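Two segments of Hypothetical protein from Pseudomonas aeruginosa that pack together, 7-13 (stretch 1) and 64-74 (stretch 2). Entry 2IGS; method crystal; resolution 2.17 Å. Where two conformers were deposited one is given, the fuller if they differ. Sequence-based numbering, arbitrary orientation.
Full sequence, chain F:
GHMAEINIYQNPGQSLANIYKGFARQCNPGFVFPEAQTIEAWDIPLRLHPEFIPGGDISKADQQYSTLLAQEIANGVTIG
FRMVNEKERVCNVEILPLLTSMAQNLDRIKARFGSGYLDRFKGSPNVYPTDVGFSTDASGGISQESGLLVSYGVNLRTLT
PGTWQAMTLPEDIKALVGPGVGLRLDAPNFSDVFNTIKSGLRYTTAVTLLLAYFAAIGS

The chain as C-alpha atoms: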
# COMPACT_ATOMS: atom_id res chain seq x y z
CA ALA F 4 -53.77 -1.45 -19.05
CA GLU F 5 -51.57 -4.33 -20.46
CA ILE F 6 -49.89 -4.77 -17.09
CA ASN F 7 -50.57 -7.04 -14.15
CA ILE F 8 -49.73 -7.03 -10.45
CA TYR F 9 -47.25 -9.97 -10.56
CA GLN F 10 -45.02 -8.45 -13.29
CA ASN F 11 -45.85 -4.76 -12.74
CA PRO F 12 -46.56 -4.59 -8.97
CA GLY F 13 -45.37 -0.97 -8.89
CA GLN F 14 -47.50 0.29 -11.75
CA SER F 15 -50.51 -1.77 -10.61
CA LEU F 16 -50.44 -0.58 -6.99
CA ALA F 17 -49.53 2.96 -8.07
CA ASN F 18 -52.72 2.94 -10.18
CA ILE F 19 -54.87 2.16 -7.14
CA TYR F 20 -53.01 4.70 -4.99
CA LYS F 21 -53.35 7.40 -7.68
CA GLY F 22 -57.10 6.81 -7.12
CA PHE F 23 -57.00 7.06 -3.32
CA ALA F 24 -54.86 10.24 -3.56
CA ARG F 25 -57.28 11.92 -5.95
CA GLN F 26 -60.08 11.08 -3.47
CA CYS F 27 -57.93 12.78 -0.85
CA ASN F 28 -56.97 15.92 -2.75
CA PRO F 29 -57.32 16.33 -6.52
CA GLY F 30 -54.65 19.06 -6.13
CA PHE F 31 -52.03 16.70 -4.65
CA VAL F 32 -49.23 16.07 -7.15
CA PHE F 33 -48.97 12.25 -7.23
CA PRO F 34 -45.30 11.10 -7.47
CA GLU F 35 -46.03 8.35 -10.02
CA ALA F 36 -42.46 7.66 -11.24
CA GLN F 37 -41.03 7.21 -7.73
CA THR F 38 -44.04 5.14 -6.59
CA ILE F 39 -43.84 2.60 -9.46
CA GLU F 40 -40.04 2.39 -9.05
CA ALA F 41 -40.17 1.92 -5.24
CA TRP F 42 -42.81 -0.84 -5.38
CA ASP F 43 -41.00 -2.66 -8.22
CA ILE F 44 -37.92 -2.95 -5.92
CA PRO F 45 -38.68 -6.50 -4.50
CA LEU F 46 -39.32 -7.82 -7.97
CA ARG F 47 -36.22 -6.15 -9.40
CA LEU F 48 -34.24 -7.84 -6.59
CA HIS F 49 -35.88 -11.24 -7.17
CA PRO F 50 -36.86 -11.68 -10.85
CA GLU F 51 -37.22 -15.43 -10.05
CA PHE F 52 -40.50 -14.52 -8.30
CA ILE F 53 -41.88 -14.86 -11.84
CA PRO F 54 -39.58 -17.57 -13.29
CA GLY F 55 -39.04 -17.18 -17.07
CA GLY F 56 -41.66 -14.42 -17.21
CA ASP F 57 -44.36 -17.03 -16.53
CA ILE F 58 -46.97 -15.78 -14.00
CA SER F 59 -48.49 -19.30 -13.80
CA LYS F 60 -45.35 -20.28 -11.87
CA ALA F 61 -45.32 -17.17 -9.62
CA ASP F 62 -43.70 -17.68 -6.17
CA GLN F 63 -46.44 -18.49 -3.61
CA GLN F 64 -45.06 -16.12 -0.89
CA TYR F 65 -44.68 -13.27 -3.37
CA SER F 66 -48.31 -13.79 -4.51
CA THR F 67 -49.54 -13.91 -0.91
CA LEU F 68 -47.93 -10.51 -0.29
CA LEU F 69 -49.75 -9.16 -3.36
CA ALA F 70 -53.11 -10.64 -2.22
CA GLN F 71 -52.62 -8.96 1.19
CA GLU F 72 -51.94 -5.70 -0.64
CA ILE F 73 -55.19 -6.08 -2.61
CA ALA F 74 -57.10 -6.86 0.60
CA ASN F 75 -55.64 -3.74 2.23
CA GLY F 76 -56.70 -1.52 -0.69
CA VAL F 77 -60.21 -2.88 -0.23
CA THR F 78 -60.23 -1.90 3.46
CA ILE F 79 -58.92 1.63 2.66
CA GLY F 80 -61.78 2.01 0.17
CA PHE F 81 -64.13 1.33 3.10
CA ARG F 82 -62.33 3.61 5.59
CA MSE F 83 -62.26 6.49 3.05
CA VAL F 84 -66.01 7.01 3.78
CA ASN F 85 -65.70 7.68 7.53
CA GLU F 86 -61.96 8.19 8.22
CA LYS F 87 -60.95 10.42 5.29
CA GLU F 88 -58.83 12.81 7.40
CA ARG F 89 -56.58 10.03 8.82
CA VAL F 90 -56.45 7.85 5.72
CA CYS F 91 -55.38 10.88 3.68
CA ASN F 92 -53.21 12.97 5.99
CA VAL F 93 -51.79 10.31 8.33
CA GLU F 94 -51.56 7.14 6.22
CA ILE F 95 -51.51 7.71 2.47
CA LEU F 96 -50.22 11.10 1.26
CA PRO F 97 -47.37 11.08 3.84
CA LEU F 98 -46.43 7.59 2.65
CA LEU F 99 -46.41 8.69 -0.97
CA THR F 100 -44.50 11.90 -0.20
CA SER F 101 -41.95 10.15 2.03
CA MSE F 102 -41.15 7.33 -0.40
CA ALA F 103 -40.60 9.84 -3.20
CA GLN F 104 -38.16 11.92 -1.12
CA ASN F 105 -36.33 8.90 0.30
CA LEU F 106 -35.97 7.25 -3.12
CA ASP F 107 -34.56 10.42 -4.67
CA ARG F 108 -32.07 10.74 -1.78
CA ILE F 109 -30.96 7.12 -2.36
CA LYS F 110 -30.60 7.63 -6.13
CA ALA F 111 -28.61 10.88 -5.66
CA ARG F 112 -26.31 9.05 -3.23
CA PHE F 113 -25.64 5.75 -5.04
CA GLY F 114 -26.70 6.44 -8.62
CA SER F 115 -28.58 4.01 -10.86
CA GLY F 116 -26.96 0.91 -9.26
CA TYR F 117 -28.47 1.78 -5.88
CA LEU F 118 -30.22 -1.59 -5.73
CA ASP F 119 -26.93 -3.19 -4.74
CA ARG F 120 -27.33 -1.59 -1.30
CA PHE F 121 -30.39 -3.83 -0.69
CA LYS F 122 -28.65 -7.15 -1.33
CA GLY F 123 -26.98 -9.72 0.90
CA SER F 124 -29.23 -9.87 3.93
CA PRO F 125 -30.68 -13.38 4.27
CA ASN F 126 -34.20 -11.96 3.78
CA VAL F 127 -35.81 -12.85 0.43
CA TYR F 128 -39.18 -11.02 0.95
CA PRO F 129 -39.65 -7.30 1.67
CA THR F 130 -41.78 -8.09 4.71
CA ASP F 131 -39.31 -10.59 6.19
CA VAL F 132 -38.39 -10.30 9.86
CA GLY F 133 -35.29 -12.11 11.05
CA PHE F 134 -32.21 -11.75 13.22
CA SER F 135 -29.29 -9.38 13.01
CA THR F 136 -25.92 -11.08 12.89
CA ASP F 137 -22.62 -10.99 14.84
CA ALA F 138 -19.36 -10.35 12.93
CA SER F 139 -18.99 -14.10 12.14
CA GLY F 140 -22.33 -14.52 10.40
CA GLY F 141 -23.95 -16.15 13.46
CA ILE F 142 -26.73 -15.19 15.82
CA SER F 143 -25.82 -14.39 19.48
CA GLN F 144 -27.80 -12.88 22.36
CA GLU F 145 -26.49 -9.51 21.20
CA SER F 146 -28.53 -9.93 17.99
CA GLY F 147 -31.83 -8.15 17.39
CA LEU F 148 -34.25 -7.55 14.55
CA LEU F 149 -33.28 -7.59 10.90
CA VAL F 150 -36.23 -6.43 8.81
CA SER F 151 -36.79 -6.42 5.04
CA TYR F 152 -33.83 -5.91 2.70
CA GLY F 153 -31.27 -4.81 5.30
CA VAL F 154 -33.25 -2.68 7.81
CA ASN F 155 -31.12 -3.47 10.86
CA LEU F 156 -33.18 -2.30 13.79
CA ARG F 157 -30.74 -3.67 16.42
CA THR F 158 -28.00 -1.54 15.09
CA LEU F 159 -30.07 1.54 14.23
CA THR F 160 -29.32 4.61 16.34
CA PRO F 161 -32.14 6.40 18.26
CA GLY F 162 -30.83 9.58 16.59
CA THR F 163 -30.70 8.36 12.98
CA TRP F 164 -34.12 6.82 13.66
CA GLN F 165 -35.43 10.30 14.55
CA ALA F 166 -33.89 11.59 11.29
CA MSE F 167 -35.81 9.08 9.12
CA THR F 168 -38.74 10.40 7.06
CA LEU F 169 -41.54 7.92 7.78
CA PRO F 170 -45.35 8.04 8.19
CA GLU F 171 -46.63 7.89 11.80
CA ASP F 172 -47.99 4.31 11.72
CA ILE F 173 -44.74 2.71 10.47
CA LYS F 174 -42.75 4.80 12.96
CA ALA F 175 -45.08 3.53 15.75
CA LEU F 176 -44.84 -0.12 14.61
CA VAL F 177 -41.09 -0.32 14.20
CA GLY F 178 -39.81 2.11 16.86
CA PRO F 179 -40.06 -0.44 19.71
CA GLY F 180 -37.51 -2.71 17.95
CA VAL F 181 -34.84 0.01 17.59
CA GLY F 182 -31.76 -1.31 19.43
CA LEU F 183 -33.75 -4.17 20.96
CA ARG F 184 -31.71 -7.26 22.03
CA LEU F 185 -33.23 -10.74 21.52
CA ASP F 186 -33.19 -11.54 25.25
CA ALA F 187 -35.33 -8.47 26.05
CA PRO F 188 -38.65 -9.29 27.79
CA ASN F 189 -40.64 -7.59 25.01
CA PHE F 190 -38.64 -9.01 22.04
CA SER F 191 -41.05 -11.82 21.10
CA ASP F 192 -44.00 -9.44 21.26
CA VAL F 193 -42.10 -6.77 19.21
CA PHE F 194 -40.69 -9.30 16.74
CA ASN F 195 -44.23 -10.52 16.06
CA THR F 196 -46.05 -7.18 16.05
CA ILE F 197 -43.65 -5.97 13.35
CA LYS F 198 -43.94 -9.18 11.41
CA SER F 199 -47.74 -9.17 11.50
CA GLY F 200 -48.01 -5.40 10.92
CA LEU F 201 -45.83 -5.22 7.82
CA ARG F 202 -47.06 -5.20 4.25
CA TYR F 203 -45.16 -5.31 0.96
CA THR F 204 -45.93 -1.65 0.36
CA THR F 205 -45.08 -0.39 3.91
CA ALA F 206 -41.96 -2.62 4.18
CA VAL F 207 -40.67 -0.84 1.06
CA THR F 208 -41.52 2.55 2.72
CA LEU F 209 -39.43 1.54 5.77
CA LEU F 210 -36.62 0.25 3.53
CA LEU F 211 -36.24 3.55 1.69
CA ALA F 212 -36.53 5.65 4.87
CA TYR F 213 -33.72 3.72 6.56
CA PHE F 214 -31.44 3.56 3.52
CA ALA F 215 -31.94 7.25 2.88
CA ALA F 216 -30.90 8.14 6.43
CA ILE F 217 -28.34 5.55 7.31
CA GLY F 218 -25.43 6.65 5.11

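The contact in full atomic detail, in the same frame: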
# COMPACT_ATOMS: atom_id res chain seq x y z
N ASN F 7 -49.94 -6.30 -15.24
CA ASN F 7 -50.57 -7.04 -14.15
C ASN F 7 -49.73 -6.92 -12.89
O ASN F 7 -48.54 -6.60 -12.97
CB ASN F 7 -50.78 -8.50 -14.57
CG ASN F 7 -49.48 -9.27 -14.71
OD1 ASN F 7 -48.87 -9.62 -13.73
ND2 ASN F 7 -49.10 -9.58 -15.93
N ILE F 8 -50.35 -7.20 -11.74
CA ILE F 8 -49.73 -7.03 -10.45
C ILE F 8 -48.50 -7.91 -10.18
O ILE F 8 -47.65 -7.52 -9.41
CB ILE F 8 -50.76 -7.17 -9.29
CG1 ILE F 8 -50.21 -6.47 -8.02
CG2 ILE F 8 -51.19 -8.65 -9.10
CD1 ILE F 8 -51.14 -6.36 -6.82
N TYR F 9 -48.42 -9.09 -10.79
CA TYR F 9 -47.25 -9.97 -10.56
C TYR F 9 -45.98 -9.43 -11.25
O TYR F 9 -44.90 -9.48 -10.67
CB TYR F 9 -47.47 -11.39 -11.07
CG TYR F 9 -48.66 -12.12 -10.50
CD1 TYR F 9 -48.56 -12.82 -9.30
CD2 TYR F 9 -49.88 -12.14 -11.19
CE1 TYR F 9 -49.65 -13.52 -8.78
CE2 TYR F 9 -50.98 -12.84 -10.68
CZ TYR F 9 -50.85 -13.51 -9.46
OH TYR F 9 -51.90 -14.21 -8.94
N GLN F 10 -46.14 -8.92 -12.47
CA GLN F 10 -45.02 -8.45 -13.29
C GLN F 10 -44.80 -6.94 -13.17
O GLN F 10 -43.70 -6.46 -13.37
CB GLN F 10 -45.25 -8.82 -14.77
CG GLN F 10 -45.17 -10.34 -15.07
CD GLN F 10 -45.36 -10.66 -16.53
OE1 GLN F 10 -46.44 -10.42 -17.11
NE2 GLN F 10 -44.32 -11.21 -17.15
N ASN F 11 -45.87 -6.22 -12.86
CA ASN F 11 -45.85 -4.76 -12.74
C ASN F 11 -46.46 -4.37 -11.39
O ASN F 11 -47.41 -3.60 -11.36
CB ASN F 11 -46.63 -4.08 -13.89
CG ASN F 11 -46.23 -4.58 -15.26
OD1 ASN F 11 -45.37 -3.99 -15.95
ND2 ASN F 11 -46.84 -5.68 -15.68
N PRO F 12 -45.90 -4.88 -10.26
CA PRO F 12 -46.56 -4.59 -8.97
C PRO F 12 -46.55 -3.09 -8.70
O PRO F 12 -47.46 -2.58 -8.10
CB PRO F 12 -45.66 -5.30 -7.96
CG PRO F 12 -44.32 -5.44 -8.68
CD PRO F 12 -44.66 -5.66 -10.09
N GLY F 13 -45.51 -2.40 -9.18
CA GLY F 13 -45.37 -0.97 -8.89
C GLY F 13 -46.43 -0.18 -9.63
O GLY F 13 -47.14 0.61 -9.04
N GLN F 64 -45.20 -17.13 -1.97
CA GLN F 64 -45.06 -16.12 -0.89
C GLN F 64 -45.13 -14.70 -1.44
O GLN F 64 -45.71 -13.80 -0.82
CB GLN F 64 -43.78 -16.32 -0.06
CG GLN F 64 -43.81 -17.52 0.88
CD GLN F 64 -42.58 -17.57 1.79
OE1 GLN F 64 -41.67 -18.37 1.58
NE2 GLN F 64 -42.56 -16.69 2.80
N TYR F 65 -44.53 -14.50 -2.60
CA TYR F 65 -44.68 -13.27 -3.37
C TYR F 65 -46.16 -12.93 -3.66
O TYR F 65 -46.62 -11.82 -3.39
CB TYR F 65 -43.87 -13.38 -4.65
CG TYR F 65 -44.01 -12.19 -5.57
CD1 TYR F 65 -43.73 -10.91 -5.11
CD2 TYR F 65 -44.37 -12.36 -6.89
CE1 TYR F 65 -43.85 -9.82 -5.95
CE2 TYR F 65 -44.50 -11.26 -7.75
CZ TYR F 65 -44.24 -10.01 -7.26
OH TYR F 65 -44.33 -8.91 -8.06
N SER F 66 -46.89 -13.91 -4.19
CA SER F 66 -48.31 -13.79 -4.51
C SER F 66 -49.17 -13.50 -3.29
O SER F 66 -50.08 -12.66 -3.36
CB SER F 66 -48.81 -15.07 -5.19
OG SER F 66 -47.99 -15.37 -6.31
N THR F 67 -48.87 -14.18 -2.18
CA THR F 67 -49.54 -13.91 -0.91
C THR F 67 -49.39 -12.45 -0.46
O THR F 67 -50.34 -11.81 -0.08
CB THR F 67 -49.10 -14.91 0.16
OG1 THR F 67 -49.55 -16.22 -0.24
CG2 THR F 67 -49.70 -14.58 1.56
N LEU F 68 -48.18 -11.93 -0.55
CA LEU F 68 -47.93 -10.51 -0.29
C LEU F 68 -48.80 -9.59 -1.13
O LEU F 68 -49.28 -8.56 -0.64
CB LEU F 68 -46.46 -10.20 -0.59
CG LEU F 68 -45.50 -10.07 0.62
CD1 LEU F 68 -46.00 -10.69 1.96
CD2 LEU F 68 -44.08 -10.52 0.29
N LEU F 69 -48.96 -9.94 -2.41
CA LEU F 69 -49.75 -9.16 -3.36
C LEU F 69 -51.24 -9.24 -3.06
O LEU F 69 -51.91 -8.21 -3.09
CB LEU F 69 -49.45 -9.55 -4.83
CG LEU F 69 -47.98 -9.42 -5.31
CD1 LEU F 69 -47.87 -9.95 -6.73
CD2 LEU F 69 -47.47 -7.99 -5.28
N ALA F 70 -51.74 -10.44 -2.76
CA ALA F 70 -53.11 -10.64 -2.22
C ALA F 70 -53.41 -9.81 -0.98
O ALA F 70 -54.47 -9.20 -0.90
CB ALA F 70 -53.41 -12.13 -1.94
N GLN F 71 -52.46 -9.77 -0.03
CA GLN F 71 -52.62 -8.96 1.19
C GLN F 71 -52.74 -7.49 0.82
O GLN F 71 -53.48 -6.74 1.44
CB GLN F 71 -51.43 -9.11 2.14
CG GLN F 71 -51.07 -10.52 2.54
CD GLN F 71 -49.74 -10.59 3.28
OE1 GLN F 71 -48.91 -9.68 3.19
NE2 GLN F 71 -49.54 -11.68 4.03
N GLU F 72 -51.98 -7.09 -0.19
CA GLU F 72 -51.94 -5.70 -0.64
C GLU F 72 -53.28 -5.30 -1.27
O GLU F 72 -53.80 -4.19 -1.06
CB GLU F 72 -50.77 -5.54 -1.61
CG GLU F 72 -49.96 -4.28 -1.48
CD GLU F 72 -49.84 -3.80 -0.05
OE1 GLU F 72 -48.75 -3.93 0.55
OE2 GLU F 72 -50.83 -3.26 0.46
N ILE F 73 -53.85 -6.23 -2.04
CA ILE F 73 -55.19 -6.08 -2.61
C ILE F 73 -56.23 -5.96 -1.50
O ILE F 73 -57.03 -5.02 -1.48
CB ILE F 73 -55.50 -7.24 -3.62
CG1 ILE F 73 -54.66 -7.10 -4.89
CG2 ILE F 73 -57.00 -7.32 -3.94
CD1 ILE F 73 -54.67 -8.35 -5.78
N ALA F 74 -56.20 -6.90 -0.56
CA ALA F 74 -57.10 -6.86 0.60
C ALA F 74 -57.00 -5.55 1.40
O ALA F 74 -58.01 -5.04 1.89
CB ALA F 74 -56.87 -8.06 1.51

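Stretch 2 is helical throughout, and it meets a short turn of stretch 1 with the side chains of four residues: Tyr65, Ser66, Leu69 and Ile73. Their spacing of three and four is the signature of a single helical face, and each finds its place against Ile8, Tyr9 or Pro12. The contact is small, burying 333 Å² summed over both sides.

Gln64 opens the stretch exposed and out of reach of the turn. Tyr65, one step on, supplies the one hydrogen bond between the stretches. Its CA-to-CB bond points toward stretch 1, and with chi1 in the t well the ring carries the hydroxyl to the backbone: Tyr65 OH donates to Tyr9 O at 2.7 Å. The acceptor lies at the edge of the Tyr65 ring, near its plane, where a phenol O-H is well placed to point. A carbonyl in a turn that lacks regular helical bonding is thus satisfied by a side chain from a distant part of the sequence. Tyr65 OH also lies 3.5 Å from Pro12 CG, so the polar tip is packed against carbon as well as bonded, and Tyr65 is buried.

Ser66 faces sideways and touches Tyr9 alone. Ser66 OG comes within 3.5 Å of Tyr9 CE1, at the ring edge and near the ring plane; this is a packing contact, and the OG finds its hydrogen bond with a residue just outside the stretch. Here Ser66 CA is 7.2 Å from Tyr9 CA.

Thr67 and Leu68 make no contact, being turned to other sides of the helix. Leu69, like Tyr65, touches all three residues that stretch 1 contributes. Leu69 CD1 sits 3.6 Å from Ile8 O and 3.9 Å from Tyr9 CD1, approaching the Tyr9 ring obliquely. Both methyls lie near Ile8 O, and Leu69 CD2 also approaches Pro12 CB, at 4.2 Å, while Ile8 CD1 packs 4.1 Å from Leu69 CB. One branched side chain, in the m,t rotamer, fills the space under the turn.

Ala70 and Gln71 again stand clear. Glu72 starts toward the turn, but its end leads away, and its OE1 is hydrogen-bonded elsewhere in the structure. Ile73 closes the contact: its CA-to-CB bond is sideways, yet its end comes nearer, and Ile73 CG1 reaches Ile8 CD1 at 4.1 Å. Ile8, extended with both chi angles in the t well, thereby packs against two successive turns of the helix. Ala74 is out of reach.

The turn itself is braced from within. Asn11 N donates to Asn7 O at 2.7 Å, and Gln10 N to Asn7 OD1 at 3.1 Å, while Asn7 and Gln10 leave the helix untouched. The pattern is economical: backbone and side-chain bonds of Asn7 brace the turn, carbon packing covers most of the contact, and Tyr65 OH ties the two together.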